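Local coordinates for protein mirolysin (Tannerella forsythia, PDB 6R7V) that cleaves peptide bonds as a zinc-dependent metallopeptidase of the pappalysin family of metzincins, and is held here in its latent zymogen form, at residues A[239-244]-A[267-272]; A[7-12]-A[219-224]; A[48-53]-A[144-149]. The protein carries 1 engineered substitution. One frame throughout, in Å; residues are numbered along the deposited sequence.

Interaction 1 (A[239-244]-A[267-272]); sequences GGYNEG and MDYTYD. With CA (calcium ion), chain B.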
loop_
_atom_site.group_PDB
_atom_site.type_symbol
_atom_site.label_atom_id
_atom_site.label_comp_id
_atom_site.label_asym_id
_atom_site.label_seq_id
_atom_site.Cartn_x
_atom_site.Cartn_y
_atom_site.Cartn_z
ATOM N N GLY A 239 3.767 20.211 -4.736
ATOM C CA GLY A 239 2.484 20.921 -4.606
ATOM C C GLY A 239 1.312 19.959 -4.521
ATOM O O GLY A 239 0.893 19.571 -3.428
ATOM N N GLY A 240 0.797 19.590 -5.682
ATOM C CA GLY A 240 -0.322 18.673 -5.791
ATOM C C GLY A 240 0.084 17.348 -6.397
ATOM O O GLY A 240 1.279 17.096 -6.649
ATOM N N TYR A 241 -0.867 16.467 -6.572
ATOM C CA TYR A 241 -0.580 15.183 -7.168
ATOM C C TYR A 241 -0.310 15.331 -8.644
ATOM O O TYR A 241 -0.707 16.317 -9.280
ATOM C CB TYR A 241 -1.743 14.183 -6.949
ATOM C CG TYR A 241 -3.089 14.625 -7.511
ATOM C CD1 TYR A 241 -4.094 15.116 -6.672
ATOM C CD2 TYR A 241 -3.366 14.537 -8.874
ATOM C CE1 TYR A 241 -5.321 15.538 -7.185
ATOM C CE2 TYR A 241 -4.583 14.972 -9.396
ATOM C CZ TYR A 241 -5.551 15.492 -8.548
ATOM O OH TYR A 241 -6.774 15.899 -9.045
ATOM N N ASN A 242 0.372 14.333 -9.186
ATOM C CA ASN A 242 0.539 14.239 -10.625
ATOM C C ASN A 242 -0.313 13.095 -11.106
ATOM O O ASN A 242 -0.552 12.144 -10.368
ATOM C CB ASN A 242 1.993 14.019 -10.999
ATOM C CG ASN A 242 2.819 15.216 -10.687
ATOM O OD1 ASN A 242 2.716 16.250 -11.353
ATOM N ND2 ASN A 242 3.602 15.129 -9.638
ATOM N N GLU A 243 -0.738 13.165 -12.342
ATOM C CA GLU A 243 -1.553 12.132 -12.945
ATOM C C GLU A 243 -0.996 11.810 -14.315
ATOM O O GLU A 243 -0.151 12.546 -14.836
ATOM C CB GLU A 243 -3.029 12.564 -13.025
ATOM C CG GLU A 243 -3.249 13.797 -13.887
ATOM C CD GLU A 243 -4.666 14.327 -13.988
ATOM O OE1 GLU A 243 -5.597 13.702 -13.429
ATOM O OE2 GLU A 243 -4.840 15.391 -14.626
ATOM N N GLY A 244 -1.421 10.688 -14.866
ATOM C CA GLY A 244 -0.960 10.326 -16.197
ATOM C C GLY A 244 0.502 9.966 -16.243
ATOM O O GLY A 244 1.000 9.294 -15.351
ATOM N N MET A 267 4.083 6.572 -4.526
ATOM C CA MET A 267 3.121 7.264 -3.685
ATOM C C MET A 267 2.553 8.526 -4.337
ATOM O O MET A 267 1.914 9.324 -3.658
ATOM C CB MET A 267 3.744 7.589 -2.321
ATOM C CG MET A 267 4.206 6.317 -1.566
ATOM S SD MET A 267 3.042 4.900 -1.567
ATOM C CE MET A 267 1.633 5.628 -0.675
ATOM N N ASP A 268 2.723 8.660 -5.660
ATOM C CA ASP A 268 2.045 9.723 -6.403
ATOM C C ASP A 268 0.768 9.098 -7.018
ATOM O O ASP A 268 0.385 7.980 -6.646
ATOM C CB ASP A 268 2.984 10.377 -7.463
ATOM C CG ASP A 268 2.632 11.838 -7.773
ATOM O OD1 ASP A 268 1.449 12.210 -7.638
ATOM O OD2 ASP A 268 3.536 12.601 -8.124
ATOM N N TYR A 269 0.083 9.828 -7.927
ATOM C CA TYR A 269 -1.157 9.378 -8.567
ATOM C C TYR A 269 -0.974 9.109 -10.051
ATOM O O TYR A 269 -1.951 9.049 -10.799
ATOM C CB TYR A 269 -2.293 10.401 -8.377
ATOM C CG TYR A 269 -3.081 10.329 -7.088
ATOM C CD1 TYR A 269 -2.855 9.310 -6.159
ATOM C CD2 TYR A 269 -4.096 11.243 -6.823
ATOM C CE1 TYR A 269 -3.637 9.198 -5.010
ATOM C CE2 TYR A 269 -4.869 11.153 -5.671
ATOM C CZ TYR A 269 -4.646 10.121 -4.774
ATOM O OH TYR A 269 -5.384 10.062 -3.618
ATOM N N THR A 270 0.273 8.933 -10.485
ATOM C CA THR A 270 0.575 8.704 -11.888
ATOM C C THR A 270 0.189 7.284 -12.367
ATOM O O THR A 270 -0.083 6.394 -11.544
ATOM C CB THR A 270 2.052 8.979 -12.128
ATOM O OG1 THR A 270 2.801 8.353 -11.105
ATOM C CG2 THR A 270 2.354 10.475 -12.135
ATOM N N TYR A 271 0.177 7.081 -13.694
ATOM C CA TYR A 271 -0.111 5.782 -14.305
ATOM C C TYR A 271 0.870 4.730 -13.852
ATOM O O TYR A 271 2.037 5.040 -13.650
ATOM C CB TYR A 271 -0.015 5.860 -15.823
ATOM C CG TYR A 271 -1.093 6.612 -16.554
ATOM C CD1 TYR A 271 -2.299 6.939 -15.929
ATOM C CD2 TYR A 271 -0.944 6.934 -17.891
ATOM C CE1 TYR A 271 -3.319 7.597 -16.627
ATOM C CE2 TYR A 271 -1.957 7.567 -18.601
ATOM C CZ TYR A 271 -3.137 7.908 -17.963
ATOM O OH TYR A 271 -4.107 8.565 -18.696
ATOM N N ASP A 272 0.420 3.477 -13.750
ATOM C CA ASP A 272 1.304 2.416 -13.311
ATOM C C ASP A 272 2.627 2.296 -14.061
ATOM O O ASP A 272 3.666 2.035 -13.435
ATOM C CB ASP A 272 0.606 1.083 -13.480
ATOM C CG ASP A 272 -0.507 0.754 -12.509
ATOM O OD1 ASP A 272 -1.068 1.688 -11.894
ATOM O OD2 ASP A 272 -0.835 -0.425 -12.388
HETATM CA CA CA B . 1.843 19.750 -1.256
HETATM O O HOH W 1 -3.034 9.044 -13.243
HETATM O O HOH W 2 3.751 19.797 0.166
#
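N242 meets D268, and Y241 meets Y269, where two near-extended pieces of chain lie side by side. The contact is mainly polar and sits beyond the zinc-binding helix, in the part that probably carries the Met-turn of a metzincin. The touching parts run almost parallel, 12° apart. D268 holds N242 twice. N242 N gives a nearly straight bond to D268 OD1, 2.8 Å long. N242 ND2 reaches D268 OD2 at 2.9 Å, with the acceptor in the plane of the amide. Both donors come to the syn side of the carboxylate, although the amide and carboxylate planes are turned 59° apart. D268 OD1 also takes Y269 N on its anti side, at 2.8 Å and from the same face as N242 N. Q238 NE2 binds OD2, so four N-H groups share this buried carboxylate. N242 OD1 accepts in turn from K250 NZ.

The tyrosines meet obliquely. Y269 CD2 lies over one face of the Y241 ring, 3.6 Å from Y241 CG. Further along, Y271 N bonds to G244 O at 2.9 Å. G244 CA also lies over the centre of the Y271 ring, 3.5 Å from its centroid, a CH-pi contact. The positive phi of G244 favours glycine there. Water 1 joins G244 N to Y269 O. At the other end, G239 O binds the calcium ion at 2.4 Å.

M267 is probably the methionine of the Met-turn. Its side chain packs under H207 and H211, two zinc ligands of helix 203-212. Y269 lies close to the zinc and touches C6, while T270 packs on the loop at M275 and Y271 on the loop at P198.

Interaction 2 (A[7-12]-A[219-224]); sequences GSELNM and WGDDGG. With CA (calcium ion), chain B.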
loop_
_atom_site.group_PDB
_atom_site.type_symbol
_atom_site.label_atom_id
_atom_site.label_comp_id
_atom_site.label_asym_id
_atom_site.label_seq_id
_atom_site.Cartn_x
_atom_site.Cartn_y
_atom_site.Cartn_z
ATOM N N GLY A 7 -8.433 5.974 -1.382
ATOM C CA GLY A 7 -9.178 6.348 -0.190
ATOM C C GLY A 7 -8.303 6.583 1.026
ATOM O O GLY A 7 -8.833 6.647 2.145
ATOM N N SER A 8 -6.965 6.726 0.850
ATOM C CA SER A 8 -6.067 6.910 1.981
ATOM C C SER A 8 -5.327 8.235 1.978
ATOM O O SER A 8 -4.135 8.287 2.250
ATOM C CB SER A 8 -5.074 5.764 2.054
ATOM O OG SER A 8 -5.753 4.536 2.243
ATOM N N GLU A 9 -6.058 9.319 1.770
ATOM C CA GLU A 9 -5.478 10.646 1.873
ATOM C C GLU A 9 -5.451 11.059 3.342
ATOM O O GLU A 9 -6.374 10.731 4.089
ATOM C CB GLU A 9 -6.291 11.654 1.040
ATOM C CG GLU A 9 -6.217 11.402 -0.465
ATOM C CD GLU A 9 -7.062 12.255 -1.395
ATOM O OE1 GLU A 9 -6.954 12.066 -2.629
ATOM O OE2 GLU A 9 -7.836 13.106 -0.898
ATOM N N LEU A 10 -4.434 11.836 3.741
ATOM C CA LEU A 10 -4.320 12.379 5.088
ATOM C C LEU A 10 -4.106 13.878 5.019
ATOM O O LEU A 10 -2.979 14.369 5.142
ATOM C CB LEU A 10 -3.197 11.719 5.912
ATOM C CG LEU A 10 -3.390 10.234 6.282
ATOM C CD1 LEU A 10 -2.136 9.697 6.987
ATOM C CD2 LEU A 10 -4.613 10.022 7.205
ATOM N N ASN A 11 -5.196 14.616 4.778
ATOM C CA ASN A 11 -5.160 16.068 4.718
ATOM C C ASN A 11 -5.167 16.577 6.140
ATOM O O ASN A 11 -6.218 16.625 6.780
ATOM C CB ASN A 11 -6.331 16.593 3.885
ATOM C CG ASN A 11 -6.285 18.082 3.701
ATOM O OD1 ASN A 11 -5.859 18.820 4.592
ATOM N ND2 ASN A 11 -6.704 18.552 2.530
ATOM N N MET A 12 -3.980 16.869 6.663
ATOM C CA MET A 12 -3.817 17.198 8.070
ATOM C C MET A 12 -4.568 18.450 8.490
ATOM O O MET A 12 -5.121 18.427 9.587
ATOM C CB MET A 12 -2.336 17.270 8.462
ATOM C CG MET A 12 -1.630 15.926 8.340
ATOM S SD MET A 12 -2.433 14.487 9.132
ATOM C CE MET A 12 -2.458 14.979 10.806
ATOM N N TRP A 219 2.816 14.306 -2.232
ATOM C CA TRP A 219 2.543 15.749 -2.255
ATOM C C TRP A 219 1.948 16.289 -0.937
ATOM O O TRP A 219 1.710 17.506 -0.836
ATOM C CB TRP A 219 1.638 16.121 -3.434
ATOM C CG TRP A 219 0.235 15.658 -3.280
ATOM C CD1 TRP A 219 -0.816 16.364 -2.780
ATOM C CD2 TRP A 219 -0.265 14.352 -3.592
ATOM N NE1 TRP A 219 -1.942 15.566 -2.744
ATOM C CE2 TRP A 219 -1.634 14.334 -3.251
ATOM C CE3 TRP A 219 0.296 13.212 -4.188
ATOM C CZ2 TRP A 219 -2.443 13.204 -3.438
ATOM C CZ3 TRP A 219 -0.500 12.090 -4.362
ATOM C CH2 TRP A 219 -1.867 12.104 -4.014
ATOM N N GLY A 220 1.710 15.432 0.049
ATOM C CA GLY A 220 1.268 15.915 1.357
ATOM C C GLY A 220 -0.214 16.128 1.593
ATOM O O GLY A 220 -0.581 16.652 2.643
ATOM N N ASP A 221 -1.068 15.704 0.644
ATOM C CA ASP A 221 -2.520 15.759 0.763
ATOM C C ASP A 221 -2.965 17.140 1.219
ATOM O O ASP A 221 -3.737 17.265 2.165
ATOM C CB ASP A 221 -2.992 14.675 1.767
ATOM C CG ASP A 221 -2.864 13.271 1.210
ATOM O OD1 ASP A 221 -3.320 13.050 0.084
ATOM O OD2 ASP A 221 -2.292 12.399 1.912
ATOM N N ASP A 222 -2.463 18.195 0.558
ATOM C CA ASP A 222 -2.713 19.543 1.032
ATOM C C ASP A 222 -3.330 20.436 -0.009
ATOM O O ASP A 222 -3.231 21.669 0.091
ATOM C CB ASP A 222 -1.374 20.131 1.497
ATOM C CG ASP A 222 -0.253 20.031 0.469
ATOM O OD1 ASP A 222 -0.536 19.705 -0.705
ATOM O OD2 ASP A 222 0.900 20.252 0.838
ATOM N N GLY A 223 -3.924 19.836 -1.021
ATOM C CA GLY A 223 -4.640 20.595 -2.042
ATOM C C GLY A 223 -3.767 21.416 -2.960
ATOM O O GLY A 223 -4.235 22.384 -3.544
ATOM N N GLY A 224 -2.493 21.055 -3.055
ATOM C CA GLY A 224 -1.573 21.754 -3.938
ATOM C C GLY A 224 -0.610 22.702 -3.292
ATOM O O GLY A 224 0.236 23.273 -3.993
HETATM CA CA CA B . 1.843 19.750 -1.256
HETATM O O HOH W 3 -1.606 9.721 2.152
HETATM O O HOH W 4 -6.047 15.214 0.060
HETATM O O HOH W 5 -1.587 17.581 4.956
HETATM O O HOH W 2 3.751 19.797 0.166
#
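The flat carboxylate of D221 has the backbone of L10 and the stem of E9 over the same face. L10 N gives a nearly straight bond to D221 OD2, 2.9 Å long, but comes from well above the plane, 74° out of it. E9 CG lies 3.4 Å from D221 OD1. Water 3 lies close to the plane and donates to D221 OD2 and to S8 O. The other oxygen, OD1, bonds to ND1 of H217, so D221 is a second-shell residue and probably helps orient this zinc ligand.

The second flat group is the amide of N11. D221 O sits over its face, 3.1 Å from N11 CG, and is no hydrogen-bond partner of ND2. The same oxygen receives a CA-H...O contact from N11 CA, at 3.2 Å. With CG anti to the backbone N (chi1 -176°), the amide carbon of N11 lies against D221 O. N11 is the N-cap of helix 12-18, and its OD1 caps the backbone N of Q14. Water 5 bridges the start of this helix to the other chain piece, accepting from M12 N and donating to G220 O at 2.7 Å.

On the far side of the 219-224 turn, W219 O binds the calcium ion at 2.3 Å. D222 grips it with both oxygens, OD1 and OD2 each at 2.4 Å. S225, Q238, G239 and water 2 complete the site. At the backbone angles of G220, a CB would run into the carbonyl O of W219, which suits a glycine. E9 extends past D221 and bonds through OE1 to Y269 OH.

C6, just before 7-12, is a zinc ligand here together with H207, H211 and H217. The contact therefore lays the propeptide along the zinc site and its calcium-bound loop, as in cysteine-switch latency.

Interaction 3 (A[48-53]-A[144-149]); sequences PVVVHV and NAWNTR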
loop_
_atom_site.group_PDB
_atom_site.type_symbol
_atom_site.label_atom_id
_atom_site.label_comp_id
_atom_site.label_asym_id
_atom_site.label_seq_id
_atom_site.Cartn_x
_atom_site.Cartn_y
_atom_site.Cartn_z
ATOM N N PRO A 48 3.448 -12.747 5.073
ATOM C CA PRO A 48 2.448 -13.730 4.585
ATOM C C PRO A 48 1.214 -12.997 4.114
ATOM O O PRO A 48 0.741 -12.084 4.797
ATOM C CB PRO A 48 2.112 -14.557 5.853
ATOM C CG PRO A 48 3.231 -14.248 6.848
ATOM C CD PRO A 48 3.566 -12.792 6.545
ATOM N N VAL A 49 0.687 -13.361 2.939
ATOM C CA VAL A 49 -0.439 -12.670 2.351
ATOM C C VAL A 49 -1.606 -13.609 2.162
ATOM O O VAL A 49 -1.444 -14.744 1.729
ATOM C CB VAL A 49 -0.020 -12.077 0.966
ATOM C CG1 VAL A 49 -1.202 -11.409 0.244
ATOM C CG2 VAL A 49 1.136 -11.079 1.119
ATOM N N VAL A 50 -2.804 -13.107 2.406
ATOM C CA VAL A 50 -4.032 -13.772 2.009
ATOM C C VAL A 50 -4.808 -12.800 1.137
ATOM O O VAL A 50 -4.972 -11.615 1.481
ATOM C CB VAL A 50 -4.861 -14.320 3.194
ATOM C CG1 VAL A 50 -5.218 -13.229 4.216
ATOM C CG2 VAL A 50 -6.107 -15.062 2.706
ATOM N N VAL A 51 -5.205 -13.282 -0.035
ATOM C CA VAL A 51 -6.031 -12.481 -0.962
ATOM C C VAL A 51 -7.457 -12.974 -0.894
ATOM O O VAL A 51 -7.725 -14.167 -1.163
ATOM C CB VAL A 51 -5.474 -12.564 -2.397
ATOM C CG1 VAL A 51 -6.337 -11.731 -3.358
ATOM C CG2 VAL A 51 -4.033 -12.063 -2.414
ATOM N N HIS A 52 -8.375 -12.063 -0.544
ATOM C CA HIS A 52 -9.797 -12.369 -0.458
ATOM C C HIS A 52 -10.498 -11.851 -1.677
ATOM O O HIS A 52 -10.705 -10.636 -1.757
ATOM C CB HIS A 52 -10.456 -11.759 0.788
ATOM C CG HIS A 52 -9.781 -12.083 2.077
ATOM N ND1 HIS A 52 -9.869 -13.339 2.633
ATOM C CD2 HIS A 52 -9.061 -11.283 2.908
ATOM C CE1 HIS A 52 -9.180 -13.289 3.768
ATOM N NE2 HIS A 52 -8.695 -12.058 3.985
ATOM N N VAL A 53 -10.879 -12.744 -2.615
ATOM C CA VAL A 53 -11.649 -12.314 -3.793
ATOM C C VAL A 53 -13.115 -12.359 -3.406
ATOM O O VAL A 53 -13.622 -13.427 -3.020
ATOM C CB VAL A 53 -11.355 -13.178 -5.038
ATOM C CG1 VAL A 53 -12.137 -12.677 -6.256
ATOM C CG2 VAL A 53 -9.858 -13.223 -5.339
ATOM N N ASN A 144 -14.422 -11.871 6.473
ATOM C CA ASN A 144 -13.619 -11.493 7.642
ATOM C C ASN A 144 -12.126 -11.657 7.398
ATOM O O ASN A 144 -11.692 -12.594 6.721
ATOM C CB ASN A 144 -13.974 -12.352 8.852
ATOM C CG ASN A 144 -15.332 -12.111 9.450
ATOM O OD1 ASN A 144 -16.078 -11.202 9.075
ATOM N ND2 ASN A 144 -15.687 -12.931 10.441
ATOM N N ALA A 145 -11.334 -10.763 7.983
ATOM C CA ALA A 145 -9.895 -10.866 7.894
ATOM C C ALA A 145 -9.380 -12.106 8.610
ATOM O O ALA A 145 -9.999 -12.598 9.566
ATOM C CB ALA A 145 -9.280 -9.628 8.541
ATOM N N TRP A 146 -8.235 -12.599 8.143
ATOM C CA TRP A 146 -7.443 -13.602 8.817
ATOM C C TRP A 146 -6.534 -12.867 9.770
ATOM O O TRP A 146 -5.924 -11.861 9.359
ATOM C CB TRP A 146 -6.586 -14.372 7.819
ATOM C CG TRP A 146 -7.325 -15.338 6.939
ATOM C CD1 TRP A 146 -8.682 -15.477 6.773
ATOM C CD2 TRP A 146 -6.717 -16.321 6.103
ATOM N NE1 TRP A 146 -8.945 -16.561 5.950
ATOM C CE2 TRP A 146 -7.755 -17.044 5.470
ATOM C CE3 TRP A 146 -5.391 -16.743 5.911
ATOM C CZ2 TRP A 146 -7.496 -18.123 4.623
ATOM C CZ3 TRP A 146 -5.137 -17.738 4.997
ATOM C CH2 TRP A 146 -6.181 -18.443 4.392
ATOM N N ASN A 147 -6.399 -13.389 11.000
ATOM C CA ASN A 147 -5.547 -12.826 12.059
ATOM C C ASN A 147 -4.568 -11.724 11.504
ATOM O O ASN A 147 -3.496 -12.045 10.974
ATOM C CB ASN A 147 -4.757 -13.939 12.725
ATOM C CG ASN A 147 -3.965 -13.453 13.924
ATOM O OD1 ASN A 147 -3.817 -12.242 14.176
ATOM N ND2 ASN A 147 -3.371 -14.398 14.634
ATOM N N THR A 148 -4.913 -10.427 11.696
ATOM C CA THR A 148 -4.136 -9.330 11.108
ATOM C C THR A 148 -2.761 -9.132 11.757
ATOM O O THR A 148 -1.955 -8.351 11.229
ATOM C CB THR A 148 -4.933 -8.028 11.104
ATOM O OG1 THR A 148 -5.281 -7.706 12.449
ATOM C CG2 THR A 148 -6.181 -8.132 10.259
ATOM N N ARG A 149 -2.484 -9.856 12.862
ATOM C CA ARG A 149 -1.153 -9.788 13.480
ATOM C C ARG A 149 -0.188 -10.649 12.687
ATOM O O ARG A 149 1.019 -10.483 12.798
ATOM C CB ARG A 149 -1.198 -10.315 14.920
ATOM C CG ARG A 149 -2.222 -9.628 15.806
ATOM C CD ARG A 149 -2.253 -10.210 17.217
ATOM N NE ARG A 149 -0.993 -10.050 17.954
ATOM C CZ ARG A 149 -0.537 -8.890 18.416
ATOM N NH1 ARG A 149 -1.196 -7.763 18.168
ATOM N NH2 ARG A 149 0.595 -8.843 19.110
#
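H52 NE2 and W146 N both hydrogen bond to the same atom, OD1 of N153. The oxygen, on strand 152-157, thus holds both strand 45-55 and the loop just before its own strand. At its other nitrogen, ND1, the H52 ring bonds to T119 OG1. These two partners fix the rotation of the imidazole.

Held this way, H52 turns an edge to W146. H52 CE1 stands over the indole face, 3.8 Å from W146 CD1. The ring planes are 79° apart, and the centroids of the imidazole and the five-membered ring are 5.1 Å apart. This is an edge-to-face, T-shaped pair. V50 works on the same indole. Its CG2, anti to the backbone N, sits over the six-membered ring, 3.5 Å from the centroid and almost on the ring normal. V50 CB is also close, 3.7 Å from W146 CE3.

V50 and H52, two residues apart, point to the same face of the mixed sheet that forms the framework of the upper part of a metzincin catalytic domain. W146 lies across that face like a lid. The W146 side chain also touches T119, P110 and D109, and meets Y151 edge to face.

Beyond W146 the loop turns sharply. N147 OD1 accepts from R149 N at 3.0 Å, an Asx turn. On the other face of the strand, V49 and V51 pack against helix 64-77.

From the N terminus, the chain passes first through 7-12, whose partner 219-224 comes some 200 residues later. Interaction 2 therefore closes a very long loop, bringing the propeptide start onto the calcium-bound loop after helix 203-212. Interaction 3 lies wholly within that loop. It closes a loop of about 90 residues between 48-53, in the main sheet, and 144-149, just ahead of strand 152-157. Interaction 1 follows in series and closes a short loop without helix or strand, joining 239-244 to the probable Met-turn at 267-272. Interactions 1 and 2 touch and share the calcium ion and water 2. Interaction 3 is about 27 Å from interaction 2, centre to centre, across the chain's centre.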